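Local coordinates for 3-methyladenine dna-glycosylase (Archaeoglobus fulgidus, PDB 2JHN), which is an AlkA-type DNA glycosylase of the helix-hairpin-helix (HhH-GPD) superfamily, whose members belong to base excision DNA repair, at residues Tyr89-Gly94 and Gly271-Asp276. The protein carries 1 engineered substitution. Numbering follows the deposited sequence.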
ATOM      1  N   TYR A  89      -2.661   6.200 -18.836  1.00 15.09           N
ATOM      2  CA  TYR A  89      -1.655   7.084 -19.418  1.00 16.51           C
ATOM      3  C   TYR A  89      -2.284   8.046 -20.425  1.00 17.93           C
ATOM      4  O   TYR A  89      -1.944   9.235 -20.451  1.00 17.59           O
ATOM      5  CB  TYR A  89      -0.557   6.262 -20.074  1.00 17.23           C
ATOM      6  CG  TYR A  89       0.497   5.688 -19.131  1.00 16.55           C
ATOM      7  CD1 TYR A  89       0.614   6.106 -17.794  1.00 19.04           C
ATOM      8  CD2 TYR A  89       1.412   4.761 -19.609  1.00 20.16           C
ATOM      9  CE1 TYR A  89       1.626   5.573 -16.966  1.00 19.25           C
ATOM     10  CE2 TYR A  89       2.410   4.237 -18.805  1.00 19.60           C
ATOM     11  CZ  TYR A  89       2.508   4.639 -17.489  1.00 20.21           C
ATOM     12  OH  TYR A  89       3.516   4.102 -16.733  1.00 19.01           O
ATOM     13  N   ARG A  90      -3.187   7.526 -21.253  1.00 18.78           N
ATOM     14  CA  ARG A  90      -3.974   8.365 -22.187  1.00 21.63           C
ATOM     15  C   ARG A  90      -4.698   9.493 -21.444  1.00 20.24           C
ATOM     16  O   ARG A  90      -4.670  10.673 -21.860  1.00 20.45           O
ATOM     17  CB  ARG A  90      -4.974   7.479 -22.932  1.00 21.54           C
ATOM     18  CG  ARG A  90      -5.579   8.080 -24.182  1.00 25.89           C
ATOM     19  CD  ARG A  90      -6.462   7.057 -24.894  1.00 26.64           C
ATOM     20  NE  ARG A  90      -5.641   5.948 -25.385  1.00 36.08           N
ATOM     21  CZ  ARG A  90      -5.767   4.667 -25.035  1.00 39.03           C
ATOM     22  NH1 ARG A  90      -6.711   4.270 -24.181  1.00 38.79           N
ATOM     23  NH2 ARG A  90      -4.939   3.772 -25.569  1.00 41.53           N
ATOM     24  N   PHE A  91      -5.336   9.136 -20.334  1.00 17.73           N
ATOM     25  CA  PHE A  91      -6.066  10.083 -19.488  1.00 16.84           C
ATOM     26  C   PHE A  91      -5.140  11.143 -18.873  1.00 16.42           C
ATOM     27  O   PHE A  91      -5.432  12.336 -18.902  1.00 15.73           O
ATOM     28  CB  PHE A  91      -6.850   9.306 -18.412  1.00 16.89           C
ATOM     29  CG  PHE A  91      -7.656  10.182 -17.484  1.00 15.52           C
ATOM     30  CD1 PHE A  91      -9.009  10.434 -17.738  1.00 19.30           C
ATOM     31  CD2 PHE A  91      -7.064  10.763 -16.370  1.00 15.95           C
ATOM     32  CE1 PHE A  91      -9.749  11.241 -16.877  1.00 16.92           C
ATOM     33  CE2 PHE A  91      -7.789  11.573 -15.502  1.00 16.08           C
ATOM     34  CZ  PHE A  91      -9.146  11.812 -15.762  1.00 16.33           C
ATOM     35  N   MET A  92      -4.010  10.714 -18.311  1.00 16.06           N
ATOM     36  CA  MET A  92      -3.069  11.659 -17.731  1.00 15.64           C
ATOM     37  C   MET A  92      -2.549  12.677 -18.782  1.00 16.31           C
ATOM     38  O   MET A  92      -2.319  13.844 -18.457  1.00 15.53           O
ATOM     39  CB  MET A  92      -1.910  10.905 -17.050  1.00 15.81           C
ATOM     40  CG  MET A  92      -2.404  10.162 -15.799  1.00 13.16           C
ATOM     41  SD  MET A  92      -1.095   9.209 -14.998  1.00 16.31           S
ATOM     42  CE  MET A  92      -0.388  10.523 -14.028  1.00 13.23           C
ATOM     43  N   ASP A  93      -2.432  12.216 -20.027  1.00 17.06           N
ATOM     44  CA  ASP A  93      -1.896  13.025 -21.126  1.00 19.41           C
ATOM     45  C   ASP A  93      -2.801  14.222 -21.416  1.00 19.42           C
ATOM     46  O   ASP A  93      -2.338  15.278 -21.887  1.00 19.78           O
ATOM     47  CB  ASP A  93      -1.777  12.166 -22.378  1.00 19.85           C
ATOM     48  CG  ASP A  93      -0.441  11.481 -22.498  1.00 23.68           C
ATOM     49  OD1 ASP A  93       0.532  11.878 -21.821  1.00 27.55           O
ATOM     50  OD2 ASP A  93      -0.360  10.527 -23.297  1.00 28.52           O
ATOM     51  N   GLY A  94      -4.077  14.051 -21.083  1.00 18.90           N
ATOM     52  CA  GLY A  94      -5.117  15.041 -21.338  1.00 19.09           C
ATOM     53  C   GLY A  94      -5.171  16.171 -20.340  1.00 18.46           C
ATOM     54  O   GLY A  94      -6.069  17.026 -20.409  1.00 19.59           O
ATOM     55  N   GLY A 271     -11.220  11.867 -11.817  1.00 15.88           N
ATOM     56  CA  GLY A 271     -12.282  10.939 -12.214  1.00 16.50           C
ATOM     57  C   GLY A 271     -12.011   9.499 -11.828  1.00 15.39           C
ATOM     58  O   GLY A 271     -11.598   9.231 -10.688  1.00 16.06           O
ATOM     59  N   ARG A 272     -12.199   8.579 -12.777  1.00 15.23           N
ATOM     60  CA  ARG A 272     -12.131   7.138 -12.492  1.00 15.37           C
ATOM     61  C   ARG A 272     -10.697   6.698 -12.131  1.00 13.97           C
ATOM     62  O   ARG A 272     -10.468   5.580 -11.670  1.00 14.80           O
ATOM     63  CB  ARG A 272     -12.667   6.313 -13.668  1.00 15.60           C
ATOM     64  CG  ARG A 272     -11.867   6.381 -14.969  1.00 19.33           C
ATOM     65  CD  ARG A 272     -12.817   6.160 -16.174  1.00 24.83           C
ATOM     66  NE  ARG A 272     -12.136   6.152 -17.464  1.00 27.12           N
ATOM     67  CZ  ARG A 272     -11.893   7.228 -18.213  1.00 27.96           C
ATOM     68  NH1 ARG A 272     -12.256   8.442 -17.816  1.00 27.41           N
ATOM     69  NH2 ARG A 272     -11.263   7.075 -19.377  1.00 30.90           N
ATOM     70  N   PHE A 273      -9.742   7.576 -12.395  1.00 13.39           N
ATOM     71  CA  PHE A 273      -8.315   7.284 -12.167  1.00 11.37           C
ATOM     72  C   PHE A 273      -7.747   7.926 -10.903  1.00 10.62           C
ATOM     73  O   PHE A 273      -6.525   7.914 -10.698  1.00  9.61           O
ATOM     74  CB  PHE A 273      -7.490   7.685 -13.400  1.00 12.31           C
ATOM     75  CG  PHE A 273      -7.732   6.804 -14.581  1.00 12.16           C
ATOM     76  CD1 PHE A 273      -7.365   5.448 -14.560  1.00 14.42           C
ATOM     77  CD2 PHE A 273      -8.349   7.320 -15.726  1.00 14.69           C
ATOM     78  CE1 PHE A 273      -7.613   4.626 -15.656  1.00 17.30           C
ATOM     79  CE2 PHE A 273      -8.595   6.487 -16.823  1.00 12.71           C
ATOM     80  CZ  PHE A 273      -8.234   5.169 -16.804  1.00 15.15           C
ATOM     81  N   ALA A 274      -8.615   8.448 -10.033  1.00  9.95           N
ATOM     82  CA  ALA A 274      -8.152   9.143  -8.814  1.00  9.16           C
ATOM     83  C   ALA A 274      -7.231   8.262  -7.937  1.00  9.60           C
ATOM     84  O   ALA A 274      -6.228   8.760  -7.403  1.00  7.93           O
ATOM     85  CB  ALA A 274      -9.324   9.656  -7.974  1.00 10.63           C
ATOM     86  N   ARG A 275      -7.586   6.970  -7.796  1.00  9.47           N
ATOM     87  CA  ARG A 275      -6.754   6.023  -6.990  1.00  9.33           C
ATOM     88  C   ARG A 275      -5.335   5.802  -7.562  1.00  9.84           C
ATOM     89  O   ARG A 275      -4.381   5.681  -6.816  1.00  9.27           O
ATOM     90  CB  ARG A 275      -7.475   4.672  -6.796  1.00  9.51           C
ATOM     91  CG  ARG A 275      -7.021   3.916  -5.518  1.00  9.26           C
ATOM     92  CD  ARG A 275      -7.550   2.480  -5.518  1.00  9.69           C
ATOM     93  NE  ARG A 275      -6.786   1.663  -6.453  1.00 10.14           N
ATOM     94  CZ  ARG A 275      -5.615   1.106  -6.164  1.00 13.04           C
ATOM     95  NH1 ARG A 275      -5.088   1.255  -4.955  1.00  9.76           N
ATOM     96  NH2 ARG A 275      -4.962   0.414  -7.096  1.00  9.81           N
ATOM     97  N   ASP A 276      -5.201   5.750  -8.892  1.00  9.40           N
ATOM     98  CA  ASP A 276      -3.886   5.638  -9.522  1.00 10.39           C
ATOM     99  C   ASP A 276      -3.119   6.942  -9.358  1.00 10.02           C
ATOM    100  O   ASP A 276      -1.942   6.970  -8.966  1.00  8.71           O
ATOM    101  CB  ASP A 276      -4.080   5.348 -11.023  1.00  9.86           C
ATOM    102  CG  ASP A 276      -4.798   4.058 -11.266  1.00 13.95           C
ATOM    103  OD1 ASP A 276      -4.162   2.994 -11.134  1.00 13.98           O
ATOM    104  OD2 ASP A 276      -6.012   4.100 -11.606  1.00 13.91           O
TER
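Phe91 and Phe273 meet as an oblique aromatic pair in the helical part of this HhH-GPD protein, joining the last turn of helix 86-93 to the N-cap of helix 274-287. Their ring centroids are 5.1 Å apart with the planes at 52°. The tight point is Phe273 CD2, 3.4 Å from Phe91 CG and lying over one face of the Phe91 ring, displaced toward its rim. Phe273 CD2 and CE2 both lie 3.7 Å from Phe91 CB. Phe91 can be met in this way because its CG stands anti to the backbone N (chi1 -179°), which carries the ring out from its helix and past that of Phe273, the two side chains running in opposite directions. Leu98 and Ile277 also touch Phe91, while Leu88 and Arg110 help to bury Phe273.

Toward Phe91, the Arg272 side is looser and exposed to solvent. Its guanidinium is turned 86° from the Phe91 ring and comes no closer than 3.8 Å, from NH1 to Phe91 CD1; NH2 is committed to a salt bridge with Glu87. Gly271, just after helix 259-270, is looser still, with its N 4.5 Å from Phe91 CZ. No hydrogen bond crosses between the segments. Within its own segment, however, Arg272 lies against Phe273: its CG is over one face of that ring, and Phe273 CE2 is 3.5 Å above one face of the Arg272 guanidinium, offset toward its rim. Asp276 OD2, salt-bridged to Arg110, sits in the plane of the Phe273 ring at its edge, 3.5 Å from Phe273 CD1.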